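Local coordinates for protein major pepsin inhibitor 3 (Ascaris suum, PDB 1F32) that inhibits the aspartic protease pepsin and is a secreted protein of the parasitic roundworm, belonging to the protease inhibitor I33 family, at residues F41-V45 / T60-C66; F76-V81 / P142-C146. One frame throughout, in Å; residues are numbered along the deposited sequence.

Interaction 1: residues F41-V45 / T60-C66; sequences FAARV and TKPPPFC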
# COMPACT_ATOMS: atom_id res chain seq x y z
N PHE A 41 -7.89 17.60 -0.09
CA PHE A 41 -8.26 16.19 -0.10
C PHE A 41 -8.31 15.63 1.31
O PHE A 41 -9.27 14.95 1.69
CB PHE A 41 -7.25 15.38 -0.91
CG PHE A 41 -7.44 13.90 -0.80
CD1 PHE A 41 -8.70 13.33 -1.00
CD2 PHE A 41 -6.36 13.06 -0.52
CE1 PHE A 41 -8.89 11.95 -0.93
CE2 PHE A 41 -6.54 11.67 -0.44
CZ PHE A 41 -7.81 11.12 -0.65
N ALA A 42 -7.28 15.90 2.09
CA ALA A 42 -7.23 15.40 3.45
C ALA A 42 -8.46 15.85 4.24
O ALA A 42 -9.02 15.09 5.02
CB ALA A 42 -5.96 15.87 4.13
N ALA A 43 -8.88 17.09 4.02
CA ALA A 43 -10.04 17.64 4.70
C ALA A 43 -11.29 16.88 4.29
O ALA A 43 -12.14 16.55 5.11
CB ALA A 43 -10.20 19.11 4.34
N ARG A 44 -11.37 16.61 2.99
CA ARG A 44 -12.48 15.88 2.40
C ARG A 44 -12.56 14.47 3.00
O ARG A 44 -13.65 13.99 3.32
CB ARG A 44 -12.28 15.83 0.88
CG ARG A 44 -13.46 15.35 0.07
CD ARG A 44 -13.38 15.86 -1.38
NE ARG A 44 -12.25 15.30 -2.13
CZ ARG A 44 -11.24 16.01 -2.63
NH1 ARG A 44 -11.19 17.33 -2.47
NH2 ARG A 44 -10.27 15.40 -3.30
N VAL A 45 -11.41 13.82 3.15
CA VAL A 45 -11.36 12.46 3.70
C VAL A 45 -11.85 12.45 5.15
O VAL A 45 -12.62 11.57 5.55
CB VAL A 45 -9.93 11.88 3.65
CG1 VAL A 45 -9.88 10.53 4.36
CG2 VAL A 45 -9.50 11.70 2.21
N THR A 60 -14.93 10.85 -1.10
CA THR A 60 -13.53 11.20 -0.91
C THR A 60 -12.85 11.79 -2.15
O THR A 60 -11.97 12.64 -2.03
CB THR A 60 -12.69 9.98 -0.41
OG1 THR A 60 -12.75 8.92 -1.38
CG2 THR A 60 -13.22 9.47 0.93
N LYS A 61 -13.26 11.35 -3.34
CA LYS A 61 -12.67 11.83 -4.59
C LYS A 61 -11.14 11.80 -4.55
O LYS A 61 -10.48 12.84 -4.63
CB LYS A 61 -13.15 13.26 -4.87
CG LYS A 61 -14.66 13.35 -5.12
CD LYS A 61 -15.11 14.78 -5.21
CE LYS A 61 -16.63 14.87 -5.34
NZ LYS A 61 -17.07 16.28 -5.23
N PRO A 62 -10.55 10.60 -4.45
CA PRO A 62 -9.09 10.44 -4.40
C PRO A 62 -8.37 10.95 -5.64
O PRO A 62 -8.68 10.55 -6.77
CB PRO A 62 -8.90 8.94 -4.21
CG PRO A 62 -10.19 8.34 -4.75
CD PRO A 62 -11.22 9.30 -4.25
N PRO A 63 -7.39 11.85 -5.45
CA PRO A 63 -6.63 12.40 -6.57
C PRO A 63 -5.70 11.33 -7.16
O PRO A 63 -5.45 10.28 -6.54
CB PRO A 63 -5.85 13.56 -5.94
CG PRO A 63 -6.71 13.95 -4.73
CD PRO A 63 -7.07 12.58 -4.20
N PRO A 64 -5.16 11.58 -8.35
CA PRO A 64 -4.29 10.56 -8.92
C PRO A 64 -3.06 10.20 -8.09
O PRO A 64 -2.47 9.13 -8.29
CB PRO A 64 -3.94 11.11 -10.31
CG PRO A 64 -4.48 12.50 -10.35
CD PRO A 64 -5.57 12.58 -9.35
N PHE A 65 -2.68 11.06 -7.15
CA PHE A 65 -1.49 10.77 -6.36
C PHE A 65 -1.71 9.70 -5.31
O PHE A 65 -0.78 9.34 -4.58
CB PHE A 65 -0.90 12.05 -5.74
CG PHE A 65 -1.87 12.90 -4.96
CD1 PHE A 65 -2.49 12.42 -3.80
CD2 PHE A 65 -2.11 14.22 -5.35
CE1 PHE A 65 -3.33 13.27 -3.03
CE2 PHE A 65 -2.93 15.06 -4.60
CZ PHE A 65 -3.54 14.59 -3.44
N CYS A 66 -2.94 9.21 -5.21
CA CYS A 66 -3.24 8.11 -4.31
C CYS A 66 -2.81 6.82 -5.00
O CYS A 66 -2.92 5.72 -4.43
CB CYS A 66 -4.73 8.04 -4.02
SG CYS A 66 -5.23 9.34 -2.87
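The Phe41 ring lies between Pro63 and Val45. Pro63 CD sits over the centre of one face, 3.5 Å from the Phe41 ring centroid and 6° off the normal, a CH-pi contact. Val45 CG2, one helical turn on, covers the opposite face nearer the rim. Thr60 O meets the ring edge in plane, 3.3 Å from Phe41 CE1. Cys66 SG comes in obliquely, 3.6 Å from Phe41 CE2, as a sulfur-aromatic contact. Phe65 turns the edge of its own ring to Phe41, with Phe65 CE1 3.9 Å from Phe41 CD2. The Phe41 side chain reaches these groups with CG anti to the backbone N (chi1 171°).

The Arg44 guanidinium has Phe41 CA over one face and uses its edge to hold the C-terminal end of helix 57-60 and the residue after it. Arg44 NE donates to Thr60 O at 2.7 Å, from above the carbonyl plane. Arg44 NH2 donates to Lys61 O at 2.9 Å, with the acceptor somewhat out of the guanidinium plane. A bend at chi3 (66°) turns the group toward both carbonyls.

Cys66 is also disulfide-bonded to Cys13, and Phe41 touches Cys13 and Val15 of strand 13-16. The contact thus joins helix 35-52, the proline-rich loop and that strand. Its chemistry is divided: apolar packing surrounds Phe41, while two guanidinium hydrogen bonds satisfy the Thr60 and Lys61 carbonyls where helix 57-60 ends and Lys61 takes positive phi.

Interaction 2: residues F76-V81 / P142-C146; sequences FVGCSV and PPSFC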
# COMPACT_ATOMS: atom_id res chain seq x y z
N PHE A 76 3.87 -9.61 4.06
CA PHE A 76 4.68 -10.73 4.54
C PHE A 76 5.13 -10.44 5.96
O PHE A 76 4.88 -9.36 6.48
CB PHE A 76 5.92 -10.90 3.67
CG PHE A 76 5.64 -10.97 2.20
CD1 PHE A 76 5.21 -12.15 1.61
CD2 PHE A 76 5.78 -9.84 1.41
CE1 PHE A 76 4.91 -12.20 0.24
CE2 PHE A 76 5.50 -9.87 0.05
CZ PHE A 76 5.06 -11.06 -0.53
N VAL A 77 5.80 -11.41 6.57
CA VAL A 77 6.34 -11.22 7.91
C VAL A 77 7.59 -10.38 7.73
O VAL A 77 8.58 -10.83 7.15
CB VAL A 77 6.73 -12.56 8.57
CG1 VAL A 77 7.48 -12.29 9.88
CG2 VAL A 77 5.50 -13.39 8.83
N GLY A 78 7.53 -9.14 8.20
CA GLY A 78 8.69 -8.27 8.09
C GLY A 78 8.56 -7.16 7.07
O GLY A 78 9.27 -6.16 7.16
N CYS A 79 7.67 -7.33 6.09
CA CYS A 79 7.53 -6.29 5.09
C CYS A 79 6.29 -6.41 4.21
O CYS A 79 5.59 -7.43 4.23
CB CYS A 79 8.78 -6.24 4.22
SG CYS A 79 8.95 -7.36 2.79
N SER A 80 6.01 -5.35 3.45
CA SER A 80 4.86 -5.31 2.55
C SER A 80 5.21 -4.72 1.19
O SER A 80 6.13 -3.91 1.05
CB SER A 80 3.72 -4.45 3.15
OG SER A 80 3.25 -4.97 4.38
N VAL A 81 4.46 -5.15 0.19
CA VAL A 81 4.62 -4.66 -1.17
C VAL A 81 3.26 -4.04 -1.53
O VAL A 81 2.21 -4.66 -1.35
CB VAL A 81 4.93 -5.79 -2.17
CG1 VAL A 81 5.03 -5.22 -3.59
CG2 VAL A 81 6.21 -6.50 -1.78
N PRO A 142 9.91 -15.53 4.66
CA PRO A 142 9.47 -14.37 3.88
C PRO A 142 10.46 -14.07 2.75
O PRO A 142 11.61 -14.52 2.77
CB PRO A 142 9.38 -13.25 4.92
CG PRO A 142 10.36 -13.68 5.97
CD PRO A 142 10.17 -15.16 6.07
N PRO A 143 10.00 -13.35 1.71
CA PRO A 143 10.89 -13.03 0.59
C PRO A 143 12.16 -12.41 1.16
O PRO A 143 12.11 -11.69 2.16
CB PRO A 143 10.07 -12.03 -0.23
CG PRO A 143 8.67 -12.51 -0.02
CD PRO A 143 8.63 -12.85 1.48
N SER A 144 13.30 -12.70 0.54
CA SER A 144 14.56 -12.17 1.04
C SER A 144 14.59 -10.65 1.07
O SER A 144 15.29 -10.06 1.90
CB SER A 144 15.73 -12.70 0.21
OG SER A 144 15.66 -12.26 -1.13
N PHE A 145 13.82 -10.00 0.20
CA PHE A 145 13.82 -8.55 0.19
C PHE A 145 13.19 -7.92 1.43
O PHE A 145 13.28 -6.71 1.63
CB PHE A 145 13.17 -8.01 -1.10
CG PHE A 145 11.75 -8.45 -1.33
CD1 PHE A 145 10.74 -8.13 -0.43
CD2 PHE A 145 11.41 -9.14 -2.49
CE1 PHE A 145 9.41 -8.48 -0.68
CE2 PHE A 145 10.09 -9.49 -2.75
CZ PHE A 145 9.09 -9.16 -1.85
N CYS A 146 12.57 -8.74 2.27
CA CYS A 146 11.97 -8.23 3.50
C CYS A 146 13.05 -7.91 4.53
O CYS A 146 12.77 -7.30 5.55
CB CYS A 146 11.01 -9.26 4.09
SG CYS A 146 9.26 -9.21 3.55
O HOH W 1 11.84 -6.69 8.12
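A disulfide joins the hairpin of strands 72-76 and 79-82 to the C-terminal tail. Cys79 SG and Cys146 SG are 2.0 Å apart, with chi3 of -77°. The tail runs through Pro142 and Pro143 into a short 3-10 turn at 144-146.

Pro143 packs on the Phe76 ring. Pro143 CG stands over the ring centre, 3.7 Å from the Phe76 centroid and 9° off the normal, a CH-pi contact. The neighbouring ring carbon, Pro143 CB, lies over a face of the Phe145 ring, so this proline lies against both phenylalanines. The Phe76 and Phe145 side chains cross at about a right angle, with Phe76 CE2 4.1 Å from Phe145 CZ. Phe145 has chi1 near 58°, which brings its ring back toward the strand. Cys79 SG then lies in plane at the Phe145 ring edge, 3.7 Å from Phe145 CE1, a sulfur-aromatic contact. Val81 CG2 adds an apolar contact 3.9 Å from Phe145 CE1. Cys146 SG lies 3.7 Å from Phe76 CB and is oblique to the Phe76 ring.

At the turn, Pro142 CB lies 3.4 Å from Val77 O. No direct hydrogen bond links the segments, but one water donates to both Gly78 O and Cys146 O, at 2.8 Å each.

Helix 98-116 closes over the cluster: Phe107 meets Phe76 edge-to-face, and Val104 touches Phe145. This is a disulfide that joins the C-terminal tail to a beta hairpin of the antiparallel sheet, beside helix 98-116.

Overall arrangement
From the N terminus, strand 5-8 joins the five-stranded sheet. Strands 13-16, 19-22 and 25-29 then form the three-stranded one, and helix 35-52 follows. Interaction 1 closes a short loop here, bringing the segment after helix 57-60 back onto the long helix. The chain next enters strand 72-76 of the five-stranded sheet. Interaction 2 opens in its hairpin and closes a much longer loop, one that takes in helix 98-116 and the unmodelled residues 118-137. The two contacts follow in series and neither nest nor cross. The centres of interactions 1 and 2 are about 28 Å apart, on opposite sides of the chain centre. Each ties a proline-containing segment ending in a disulfide cysteine to a separate sheet-and-helix unit.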